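Local coordinates for putative hexose oxidase (Nonomuraea sp. ATCC 39727, PDB 5AWV), which binds FAD covalently and probably oxidises a sugar of glycopeptide antibiotics such as teicoplanin, as a member of the oxygen-dependent FAD-linked oxidoreductases, at residues E94-N99 and H517-R522; S253-D258 and F309-Q314; D391-G396 and A439-W444. All blocks are in the same frame, centred on the assembly; numbering follows the deposited sequence.

Contact 1. Residues E94-N99 and H517-R522; sequences EDFVDN and HALSIR. With FAD (flavin-adenine dinucleotide), chain M.
Neither E94-N99 nor H517-R522 forms regular helix or strand; two loops meet where the CA atoms of F96 and H517 come within 5.4 Å, and no direct hydrogen bond crosses between them. Their main link is a face-to-face stack of the F96 and H517 rings, with centroids 3.8 Å apart and planes only 12° from parallel. H517 carries CG in the crowded position between its backbone N and carbonyl carbon (chi1 55°), which lays the imidazole over the phenyl so that ND1 sits above the centre of the F96 ring. S520 CB closes the opposite face of the imidazole, and NE2 is hydrogen-bonded to G218 O. Beside the stack, A518 CB and L519 CB touch the far end of the phenyl, the latter 4.0 Å from F96 CZ. A water links the loops by donating to D95 OD1 and accepting from A518 N. FAD ribose oxygen O3B lies at the phenyl edge, 3.5 Å from F96 CD2, while V97 CG2 approaches O2B. The chemistry implies a stack whose imidazole, hydrogen-bonded and touched on both faces, would be restricted in rotation, bringing the FAD-binding and berberine-like family regions together beside the adenosine ribose.

Contact 2. Residues S253-D258 and F309-Q314; sequences STVTFD and FMMPIQ
An antiparallel pair of neighbouring strands within the large antiparallel sheet is formed by S253-F257 and F309-Q314, whose segment axes run at 165° to each other. Backbone bonds alternate regularly: S253 faces I313 and V255 faces M311 as hydrogen-bonded pairs, while T254-P312 and T256-M310 are non-hydrogen-bonded. At the first pair, I313 N reaches S253 O at 2.7 Å, nearly along the C=O axis, and S253 N returns a bond to I313 O. V255 N, by contrast, approaches M311 O from above the carbonyl plane. F257 N gives the straightest bond, 171° at the hydrogen, to F309 O. P312 has no N-H, but its position leaves this ladder intact. On one face, T254 and P312 lie side by side, OG1 3.7 Å from P312 CB, and T254 CG2 meets M310 SD. T254 OG1 is hydrogen-bonded to the backbone of the bound peptide, against which P312 also packs. The other face, which also carries S253, is mostly apolar around V255: V255 CG2 touches M311 CE and I313 CD1, each at 4.2 Å, and helix 322-334 packs against M311 and I313. At the F257-F309 end of the ladder, F257 CB stands 3.9 Å from the F309 ring centroid, a CH-pi contact over the face, and the two rings meet obliquely at 44°. The chemistry implies a two-sided sheet: the backbone bonds hold the strands together, the largely apolar V255 face is buried under helices, and the T254 face offers a hydroxyl and a proline to the peptide.

Contact 3. Residues D391-G396 and A439-W444; sequences DGIDYG and AKHLTW. With T55 (8-methylnonanoic acid), chain Z.
I393 fills the tight heart of this contact, wedged between H441 and W444 of the helix. Chi1 (-52°) holds CG1 anti to the carbonyl carbon and over the five-membered ring of the indole, and the bend at chi2 (-56°) lays CD1 over the centre of the imidazole face, 4.3 Å from the ring centroid. The same CD1 closes to 3.6 Å on W444 CB. Farther along the indole, CZ3 lies 3.5 Å from G396 CA, an approach that the absence of a CB on G396 permits. One polar bond joins the segments: D394 N donates to H441 NE2 at 3.1 Å, nearly straight at 167° but tilted from the imidazole plane. Because H441 ND1 is hydrogen-bonded to N437 O, the ring is gripped at both nitrogens, which is consistent with a neutral imidazole protonated on ND1. The solvent side is looser. There K440 is extended through chi3, which places CE 3.3 Å from D391 O and alongside exposed G392, whose backbone adopts a positive phi; the bend at chi4 turns NZ. On the other flank, D394 CB and Y395 CB approach T55 CAD, the former at 3.3 Å, while D394 OD2 is held by A433 N. It is an arrangement typical of a helix packed beside a sheet, here joining helix 438-452 to the start of strand 395-402 at the pocket for the antibiotic's acyl chain.

From the N terminus, the chain enters contact 1 at E94-N99, between strands 84-87 and 104-107, and closes it only at H517-R522, near its very end. Both other contacts fall within that long loop. Contact 2 opens on strand 249-257 and closes on 309-316; contact 3 then opens in the loop leading into strand 395-402 and its first residues and closes on helix 438-452, so these two follow in series without crossing. Both reach the seven-stranded sheet, contact 2 by pairing two of its strands and contact 3 by packing a helix at the start of another, their centres about 24 Å apart. Contact 1 lies about 35 Å from contact 2, centre to centre, on the opposite side of the chain's centre.

Contact 1. Residues E94-N99 and H517-R522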
loop_
_atom_site.group_PDB
_atom_site.type_symbol
_atom_site.label_atom_id
_atom_site.label_comp_id
_atom_site.label_asym_id
_atom_site.label_seq_id
_atom_site.Cartn_x
_atom_site.Cartn_y
_atom_site.Cartn_z
ATOM N N GLU A 94 9.186 6.125 2.291
ATOM C CA GLU A 94 10.280 7.026 1.908
ATOM C C GLU A 94 9.752 8.428 1.607
ATOM O O GLU A 94 8.567 8.688 1.633
ATOM C CB GLU A 94 11.083 6.474 0.697
ATOM C CG GLU A 94 12.217 5.570 1.097
ATOM C CD GLU A 94 13.329 6.306 1.841
ATOM O OE1 GLU A 94 13.225 7.547 1.985
ATOM O OE2 GLU A 94 14.281 5.640 2.247
ATOM N N ASP A 95 10.675 9.344 1.345
ATOM C CA ASP A 95 10.376 10.770 1.054
ATOM C C ASP A 95 9.979 11.048 -0.397
ATOM O O ASP A 95 10.250 12.139 -0.904
ATOM C CB ASP A 95 11.594 11.649 1.373
ATOM C CG ASP A 95 12.736 11.444 0.378
ATOM O OD1 ASP A 95 12.723 10.458 -0.467
ATOM O OD2 ASP A 95 13.652 12.291 0.467
ATOM N N PHE A 96 9.270 10.138 -1.038
ATOM C CA PHE A 96 8.982 10.296 -2.453
ATOM C C PHE A 96 7.993 11.437 -2.688
ATOM O O PHE A 96 8.009 12.065 -3.751
ATOM C CB PHE A 96 8.407 9.036 -3.067
ATOM C CG PHE A 96 9.294 7.819 -3.010
ATOM C CD1 PHE A 96 10.657 7.868 -2.674
ATOM C CD2 PHE A 96 8.760 6.589 -3.372
ATOM C CE1 PHE A 96 11.425 6.717 -2.700
ATOM C CE2 PHE A 96 9.548 5.437 -3.376
ATOM C CZ PHE A 96 10.885 5.487 -3.017
ATOM N N VAL A 97 7.131 11.716 -1.718
ATOM C CA VAL A 97 6.162 12.776 -1.838
ATOM C C VAL A 97 6.565 13.970 -0.995
ATOM O O VAL A 97 6.423 15.103 -1.493
ATOM C CB VAL A 97 4.754 12.295 -1.418
ATOM C CG1 VAL A 97 3.700 13.383 -1.533
ATOM C CG2 VAL A 97 4.380 11.064 -2.271
ATOM N N ASP A 98 6.978 13.739 0.258
ATOM C CA ASP A 98 7.235 14.798 1.205
ATOM C C ASP A 98 8.765 14.989 1.288
ATOM O O ASP A 98 9.479 14.237 1.951
ATOM C CB ASP A 98 6.685 14.501 2.571
ATOM C CG ASP A 98 5.169 14.483 2.607
ATOM O OD1 ASP A 98 4.540 15.412 2.062
ATOM O OD2 ASP A 98 4.629 13.532 3.254
ATOM N N ASN A 99 9.263 15.920 0.476
ATOM C CA ASN A 99 10.713 16.291 0.486
ATOM C C ASN A 99 10.783 17.759 0.078
ATOM O O ASN A 99 9.863 18.252 -0.561
ATOM C CB ASN A 99 11.615 15.328 -0.353
ATOM C CG ASN A 99 11.278 15.327 -1.812
ATOM O OD1 ASN A 99 10.848 14.303 -2.401
ATOM N ND2 ASN A 99 11.389 16.468 -2.420
ATOM N N HIS A 517 11.719 10.126 -8.355
ATOM C CA HIS A 517 12.017 10.159 -6.930
ATOM C C HIS A 517 13.225 9.306 -6.659
ATOM O O HIS A 517 13.781 8.740 -7.592
ATOM C CB HIS A 517 10.780 9.753 -6.107
ATOM C CG HIS A 517 10.187 8.421 -6.473
ATOM N ND1 HIS A 517 10.851 7.234 -6.269
ATOM C CD2 HIS A 517 8.996 8.099 -7.032
ATOM C CE1 HIS A 517 10.068 6.225 -6.636
ATOM N NE2 HIS A 517 8.933 6.725 -7.099
ATOM N N ALA A 518 13.657 9.165 -5.387
ATOM C CA ALA A 518 14.921 8.436 -5.018
ATOM C C ALA A 518 15.266 7.006 -5.576
ATOM O O ALA A 518 16.435 6.677 -5.791
ATOM C CB ALA A 518 15.157 8.509 -3.500
ATOM N N LEU A 519 14.254 6.225 -5.864
ATOM C CA LEU A 519 14.317 4.862 -6.304
ATOM C C LEU A 519 13.318 4.727 -7.503
ATOM O O LEU A 519 12.629 3.726 -7.649
ATOM C CB LEU A 519 13.830 3.947 -5.167
ATOM C CG LEU A 519 14.716 3.883 -3.911
ATOM C CD1 LEU A 519 14.004 3.006 -2.911
ATOM C CD2 LEU A 519 16.099 3.347 -4.267
ATOM N N SER A 520 13.290 5.742 -8.389
ATOM C CA SER A 520 12.514 5.668 -9.655
ATOM C C SER A 520 13.320 5.051 -10.780
ATOM O O SER A 520 14.538 5.214 -10.895
ATOM C CB SER A 520 11.918 6.996 -10.013
ATOM O OG SER A 520 12.972 7.964 -10.239
ATOM N N ILE A 521 12.630 4.275 -11.583
ATOM C CA ILE A 521 13.183 3.597 -12.736
ATOM C C ILE A 521 13.709 4.718 -13.682
ATOM O O ILE A 521 13.067 5.750 -13.887
ATOM C CB ILE A 521 12.135 2.722 -13.396
ATOM C CG1 ILE A 521 11.663 1.606 -12.412
ATOM C CG2 ILE A 521 12.695 2.083 -14.652
ATOM C CD1 ILE A 521 10.301 1.042 -12.706
ATOM N N ARG A 522 14.928 4.539 -14.142
ATOM C CA ARG A 522 15.556 5.479 -15.071
ATOM C C ARG A 522 15.287 5.000 -16.494
ATOM O O ARG A 522 15.333 3.775 -16.729
ATOM C CB ARG A 522 17.035 5.438 -14.846
ATOM C CG ARG A 522 17.428 5.880 -13.470
ATOM C CD ARG A 522 17.793 7.345 -13.456
ATOM N NE ARG A 522 16.765 8.167 -12.826
ATOM C CZ ARG A 522 16.747 9.502 -12.850
ATOM N NH1 ARG A 522 17.715 10.186 -13.490
ATOM N NH2 ARG A 522 15.752 10.161 -12.223
HETATM P PA FAD M . 1.541 7.401 -1.124
HETATM O O1A FAD M . 2.574 7.872 -0.121
HETATM O O2A FAD M . 0.363 8.205 -1.424
HETATM O O5B FAD M . 2.244 6.992 -2.480
HETATM C C5B FAD M . 3.417 6.110 -2.550
HETATM C C4B FAD M . 4.126 6.307 -3.853
HETATM O O4B FAD M . 3.321 5.985 -4.993
HETATM C C3B FAD M . 4.660 7.722 -4.127
HETATM O O3B FAD M . 5.846 7.757 -4.958
HETATM C C2B FAD M . 3.469 8.289 -4.835
HETATM O O2B FAD M . 3.829 9.423 -5.551
HETATM C C1B FAD M . 2.995 7.158 -5.686
HETATM N N9A FAD M . 1.587 7.274 -5.985
HETATM C C8A FAD M . 0.535 7.413 -5.169
HETATM N N7A FAD M . -0.635 7.403 -5.846
HETATM C C5A FAD M . -0.345 7.233 -7.129
HETATM C C6A FAD M . -1.121 7.205 -8.387
HETATM N N6A FAD M . -2.441 7.345 -8.313
HETATM N N1A FAD M . -0.422 7.001 -9.544
HETATM C C2A FAD M . 0.939 6.891 -9.557
HETATM N N3A FAD M . 1.725 6.951 -8.447
HETATM C C4A FAD M . 1.111 7.168 -7.249
HETATM N N1 FAD M . 2.148 -2.956 2.056
HETATM C C2 FAD M . 1.755 -4.251 1.863
HETATM O O2 FAD M . 1.889 -4.766 0.730
HETATM N N3 FAD M . 1.198 -4.988 2.838
HETATM C C4 FAD M . 0.868 -4.459 4.034
HETATM O O4 FAD M . 0.309 -5.144 4.920
HETATM C C4X FAD M . 1.224 -3.060 4.306
HETATM N N5 FAD M . 0.931 -2.439 5.503
HETATM C C5X FAD M . 1.172 -1.110 5.723
HETATM C C6 FAD M . 0.772 -0.540 6.950
HETATM C C7 FAD M . 1.154 0.816 7.131
HETATM C C7M FAD M . 0.789 1.504 8.472
HETATM C C8 FAD M . 1.849 1.640 6.064
HETATM C C8M FAD M . 1.991 3.138 6.187
HETATM C C9 FAD M . 2.153 1.010 4.838
HETATM C C9A FAD M . 1.873 -0.311 4.646
HETATM N N10 FAD M . 2.187 -0.991 3.438
HETATM C C10 FAD M . 1.860 -2.319 3.220
HETATM C "C1'" FAD M . 2.923 -0.284 2.339
HETATM C "C2'" FAD M . 2.026 0.271 1.298
HETATM O "O2'" FAD M . 1.670 -0.814 0.463
HETATM C "C3'" FAD M . 2.883 1.217 0.544
HETATM O "O3'" FAD M . 3.331 2.175 1.506
HETATM C "C4'" FAD M . 2.066 1.908 -0.582
HETATM O "O4'" FAD M . 3.010 2.397 -1.538
HETATM C "C5'" FAD M . 1.311 3.070 0.012
HETATM O "O5'" FAD M . 0.442 3.658 -0.975
HETATM P P FAD M . -0.224 5.046 -0.668
HETATM O O1P FAD M . -1.125 5.410 -1.745
HETATM O O2P FAD M . -0.836 5.115 0.704
HETATM O O3P FAD M . 1.095 5.945 -0.532
HETATM O O HOH W 1 12.709 11.081 -3.343
#

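Contact 2. Residues S253-D258 and F309-Q314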
loop_
_atom_site.group_PDB
_atom_site.type_symbol
_atom_site.label_atom_id
_atom_site.label_comp_id
_atom_site.label_asym_id
_atom_site.label_seq_id
_atom_site.Cartn_x
_atom_site.Cartn_y
_atom_site.Cartn_z
ATOM N N SER A 253 -5.299 -16.598 16.863
ATOM C CA SER A 253 -4.611 -16.679 18.109
ATOM C C SER A 253 -3.367 -15.852 18.050
ATOM O O SER A 253 -2.781 -15.741 16.980
ATOM C CB SER A 253 -4.237 -18.176 18.309
ATOM O OG SER A 253 -3.481 -18.379 19.495
ATOM N N THR A 254 -2.917 -15.293 19.162
ATOM C CA THR A 254 -1.569 -14.681 19.230
ATOM C C THR A 254 -0.773 -15.391 20.313
ATOM O O THR A 254 -1.214 -15.421 21.452
ATOM C CB THR A 254 -1.724 -13.181 19.512
ATOM O OG1 THR A 254 -2.489 -12.569 18.447
ATOM C CG2 THR A 254 -0.398 -12.469 19.736
ATOM N N VAL A 255 0.356 -16.007 19.953
ATOM C CA VAL A 255 1.282 -16.611 20.900
ATOM C C VAL A 255 2.175 -15.446 21.395
ATOM O O VAL A 255 2.694 -14.621 20.565
ATOM C CB VAL A 255 2.194 -17.651 20.225
ATOM C CG1 VAL A 255 3.244 -18.228 21.179
ATOM C CG2 VAL A 255 1.420 -18.774 19.614
ATOM N N THR A 256 2.349 -15.300 22.714
ATOM C CA THR A 256 3.231 -14.266 23.254
ATOM C C THR A 256 4.507 -14.877 23.775
ATOM O O THR A 256 4.473 -15.958 24.322
ATOM C CB THR A 256 2.449 -13.481 24.330
ATOM O OG1 THR A 256 1.263 -12.927 23.715
ATOM C CG2 THR A 256 3.228 -12.334 24.776
ATOM N N PHE A 257 5.640 -14.227 23.614
ATOM C CA PHE A 257 6.881 -14.698 24.133
ATOM C C PHE A 257 7.377 -13.694 25.116
ATOM O O PHE A 257 7.053 -12.519 25.022
ATOM C CB PHE A 257 7.908 -14.849 23.022
ATOM C CG PHE A 257 7.436 -15.750 21.924
ATOM C CD1 PHE A 257 7.608 -17.098 22.011
ATOM C CD2 PHE A 257 6.788 -15.236 20.819
ATOM C CE1 PHE A 257 7.160 -17.931 20.996
ATOM C CE2 PHE A 257 6.339 -16.067 19.806
ATOM C CZ PHE A 257 6.546 -17.420 19.885
ATOM N N ASP A 258 8.226 -14.125 26.027
ATOM C CA ASP A 258 8.699 -13.222 27.062
ATOM C C ASP A 258 10.175 -13.141 26.919
ATOM O O ASP A 258 10.871 -14.148 26.916
ATOM C CB ASP A 258 8.281 -13.770 28.422
ATOM C CG ASP A 258 8.625 -12.837 29.551
ATOM O OD1 ASP A 258 9.320 -11.807 29.355
ATOM O OD2 ASP A 258 8.218 -13.173 30.670
ATOM N N PHE A 309 6.951 -9.069 21.643
ATOM C CA PHE A 309 7.487 -10.282 21.112
ATOM C C PHE A 309 6.316 -11.233 21.043
ATOM O O PHE A 309 5.883 -11.768 22.068
ATOM C CB PHE A 309 8.581 -10.779 22.062
ATOM C CG PHE A 309 9.528 -11.805 21.469
ATOM C CD1 PHE A 309 9.255 -12.517 20.257
ATOM C CD2 PHE A 309 10.683 -12.119 22.140
ATOM C CE1 PHE A 309 10.095 -13.461 19.814
ATOM C CE2 PHE A 309 11.591 -13.021 21.624
ATOM C CZ PHE A 309 11.305 -13.704 20.446
ATOM N N MET A 310 5.718 -11.390 19.835
ATOM C CA MET A 310 4.489 -12.112 19.690
ATOM C C MET A 310 4.283 -12.604 18.251
ATOM O O MET A 310 4.970 -12.163 17.358
ATOM C CB MET A 310 3.352 -11.221 20.090
ATOM C CG MET A 310 3.318 -9.924 19.351
ATOM S SD MET A 310 1.720 -9.187 19.660
ATOM C CE MET A 310 2.170 -7.610 19.004
ATOM N N MET A 311 3.309 -13.474 18.058
ATOM C CA MET A 311 3.062 -14.112 16.761
ATOM C C MET A 311 1.585 -14.239 16.581
ATOM O O MET A 311 0.975 -15.231 17.000
ATOM C CB MET A 311 3.797 -15.439 16.632
ATOM C CG MET A 311 3.645 -16.078 15.282
ATOM S SD MET A 311 4.517 -17.643 15.059
ATOM C CE MET A 311 3.342 -18.746 15.850
ATOM N N PRO A 312 0.969 -13.218 16.001
ATOM C CA PRO A 312 -0.437 -13.419 15.638
ATOM C C PRO A 312 -0.558 -14.468 14.522
ATOM O O PRO A 312 0.339 -14.560 13.610
ATOM C CB PRO A 312 -0.903 -12.012 15.144
ATOM C CG PRO A 312 0.198 -11.106 15.573
ATOM C CD PRO A 312 1.447 -11.860 15.757
ATOM N N ILE A 313 -1.632 -15.222 14.563
ATOM C CA ILE A 313 -1.934 -16.230 13.573
ATOM C C ILE A 313 -3.411 -16.141 13.206
ATOM O O ILE A 313 -4.289 -15.931 14.080
ATOM C CB ILE A 313 -1.687 -17.640 14.131
ATOM C CG1 ILE A 313 -0.341 -17.697 14.825
ATOM C CG2 ILE A 313 -1.859 -18.723 13.079
ATOM C CD1 ILE A 313 -0.253 -18.893 15.748
ATOM N N GLN A 314 -3.714 -16.393 11.944
ATOM C CA GLN A 314 -5.091 -16.618 11.567
ATOM C C GLN A 314 -5.235 -17.681 10.563
ATOM O O GLN A 314 -4.349 -17.874 9.693
ATOM C CB GLN A 314 -5.682 -15.300 11.068
ATOM C CG GLN A 314 -5.009 -14.734 9.889
ATOM C CD GLN A 314 -5.666 -13.395 9.385
ATOM O OE1 GLN A 314 -6.209 -13.338 8.301
ATOM N NE2 GLN A 314 -5.596 -12.395 10.172
HETATM O O HOH W 2 6.135 -9.968 24.449
#

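Contact 3. Residues D391-G396 and A439-W444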
loop_
_atom_site.group_PDB
_atom_site.type_symbol
_atom_site.label_atom_id
_atom_site.label_comp_id
_atom_site.label_asym_id
_atom_site.label_seq_id
_atom_site.Cartn_x
_atom_site.Cartn_y
_atom_site.Cartn_z
ATOM N N ASP A 391 19.912 -0.192 23.662
ATOM C CA ASP A 391 19.806 0.874 24.640
ATOM C C ASP A 391 19.593 2.191 23.897
ATOM O O ASP A 391 20.281 2.489 22.937
ATOM C CB ASP A 391 21.070 0.947 25.509
ATOM C CG ASP A 391 21.140 -0.205 26.551
ATOM O OD1 ASP A 391 20.069 -0.760 26.922
ATOM O OD2 ASP A 391 22.264 -0.551 27.006
ATOM N N GLY A 392 18.600 2.920 24.342
ATOM C CA GLY A 392 18.228 4.199 23.747
ATOM C C GLY A 392 17.248 4.068 22.586
ATOM O O GLY A 392 16.788 5.065 22.065
ATOM N N ILE A 393 16.886 2.848 22.220
ATOM C CA ILE A 393 16.002 2.623 21.078
ATOM C C ILE A 393 14.612 2.535 21.580
ATOM O O ILE A 393 14.312 1.647 22.390
ATOM C CB ILE A 393 16.363 1.330 20.329
ATOM C CG1 ILE A 393 17.834 1.349 19.989
ATOM C CG2 ILE A 393 15.399 1.138 19.136
ATOM C CD1 ILE A 393 18.225 2.596 19.170
ATOM N N ASP A 394 13.755 3.472 21.162
ATOM C CA ASP A 394 12.369 3.475 21.545
ATOM C C ASP A 394 11.586 2.240 21.109
ATOM O O ASP A 394 10.862 1.631 21.909
ATOM C CB ASP A 394 11.636 4.721 21.006
ATOM C CG ASP A 394 12.123 6.052 21.634
ATOM O OD1 ASP A 394 12.872 6.005 22.616
ATOM O OD2 ASP A 394 11.767 7.129 21.104
ATOM N N TYR A 395 11.660 1.908 19.813
ATOM C CA TYR A 395 11.083 0.643 19.293
ATOM C C TYR A 395 11.976 0.136 18.238
ATOM O O TYR A 395 12.466 0.917 17.433
ATOM C CB TYR A 395 9.695 0.835 18.679
ATOM C CG TYR A 395 9.113 -0.454 18.092
ATOM C CD1 TYR A 395 8.694 -1.489 18.928
ATOM C CD2 TYR A 395 8.926 -0.615 16.706
ATOM C CE1 TYR A 395 8.180 -2.680 18.431
ATOM C CE2 TYR A 395 8.373 -1.782 16.181
ATOM C CZ TYR A 395 8.033 -2.817 17.018
ATOM O OH TYR A 395 7.485 -3.956 16.520
ATOM N N GLY A 396 12.308 -1.150 18.344
ATOM C CA GLY A 396 13.079 -1.814 17.364
ATOM C C GLY A 396 12.519 -3.212 17.246
ATOM O O GLY A 396 12.126 -3.833 18.276
ATOM N N ALA A 439 19.185 9.946 14.623
ATOM C CA ALA A 439 20.438 9.401 14.146
ATOM C C ALA A 439 20.793 8.107 14.873
ATOM O O ALA A 439 21.306 7.166 14.265
ATOM C CB ALA A 439 21.587 10.426 14.280
ATOM N N LYS A 440 20.486 8.046 16.159
ATOM C CA LYS A 440 20.792 6.856 16.981
ATOM C C LYS A 440 19.918 5.610 16.535
ATOM O O LYS A 440 20.409 4.464 16.496
ATOM C CB LYS A 440 20.520 7.197 18.431
ATOM C CG LYS A 440 20.943 6.156 19.409
ATOM C CD LYS A 440 20.523 6.592 20.817
ATOM C CE LYS A 440 20.853 5.520 21.859
ATOM N NZ LYS A 440 22.309 5.249 22.072
ATOM N N HIS A 441 18.664 5.870 16.197
ATOM C CA HIS A 441 17.774 4.808 15.685
ATOM C C HIS A 441 18.149 4.352 14.267
ATOM O O HIS A 441 18.176 3.169 14.005
ATOM C CB HIS A 441 16.364 5.228 15.699
ATOM C CG HIS A 441 15.801 5.435 17.055
ATOM N ND1 HIS A 441 16.222 6.457 17.884
ATOM C CD2 HIS A 441 14.856 4.751 17.740
ATOM C CE1 HIS A 441 15.558 6.392 19.023
ATOM N NE2 HIS A 441 14.727 5.371 18.965
ATOM N N LEU A 442 18.460 5.279 13.363
ATOM C CA LEU A 442 18.969 4.921 12.067
ATOM C C LEU A 442 20.194 4.067 12.205
ATOM O O LEU A 442 20.355 3.089 11.498
ATOM C CB LEU A 442 19.276 6.148 11.213
ATOM C CG LEU A 442 18.046 7.013 10.800
ATOM C CD1 LEU A 442 18.437 8.114 9.827
ATOM C CD2 LEU A 442 16.909 6.219 10.178
ATOM N N THR A 443 21.094 4.452 13.094
ATOM C CA THR A 443 22.303 3.686 13.300
ATOM C C THR A 443 22.043 2.230 13.678
ATOM O O THR A 443 22.673 1.325 13.143
ATOM C CB THR A 443 23.218 4.385 14.358
ATOM O OG1 THR A 443 23.683 5.633 13.797
ATOM C CG2 THR A 443 24.403 3.517 14.682
ATOM N N TRP A 444 21.134 2.061 14.612
ATOM C CA TRP A 444 20.778 0.761 15.158
ATOM C C TRP A 444 20.164 -0.146 14.066
ATOM O O TRP A 444 20.561 -1.257 13.862
ATOM C CB TRP A 444 19.828 0.986 16.325
ATOM C CG TRP A 444 19.441 -0.334 16.906
ATOM C CD1 TRP A 444 20.174 -1.082 17.759
ATOM C CD2 TRP A 444 18.276 -1.134 16.552
ATOM N NE1 TRP A 444 19.537 -2.295 18.021
ATOM C CE2 TRP A 444 18.356 -2.345 17.319
ATOM C CE3 TRP A 444 17.150 -0.915 15.735
ATOM C CZ2 TRP A 444 17.397 -3.393 17.210
ATOM C CZ3 TRP A 444 16.152 -1.934 15.665
ATOM C CH2 TRP A 444 16.298 -3.163 16.396
HETATM C CAD T55 Z . 9.022 4.265 19.084
HETATM C CAE T55 Z . 7.660 4.886 18.913
HETATM C CAG T55 Z . 6.696 3.895 18.262
HETATM C CAH T55 Z . 7.125 3.619 16.817
HETATM C CAI T55 Z . 6.318 2.478 16.211
HETATM C CAJ T55 Z . 6.741 2.228 14.761
HETATM C CAK T55 Z . 5.636 1.457 14.077
HETATM C CAL T55 Z . 5.858 1.338 12.560
HETATM C CAF T55 Z . 7.159 5.296 20.281
HETATM C C T55 Z . 4.761 0.428 11.990
HETATM O O T55 Z . 3.843 -0.046 12.696
#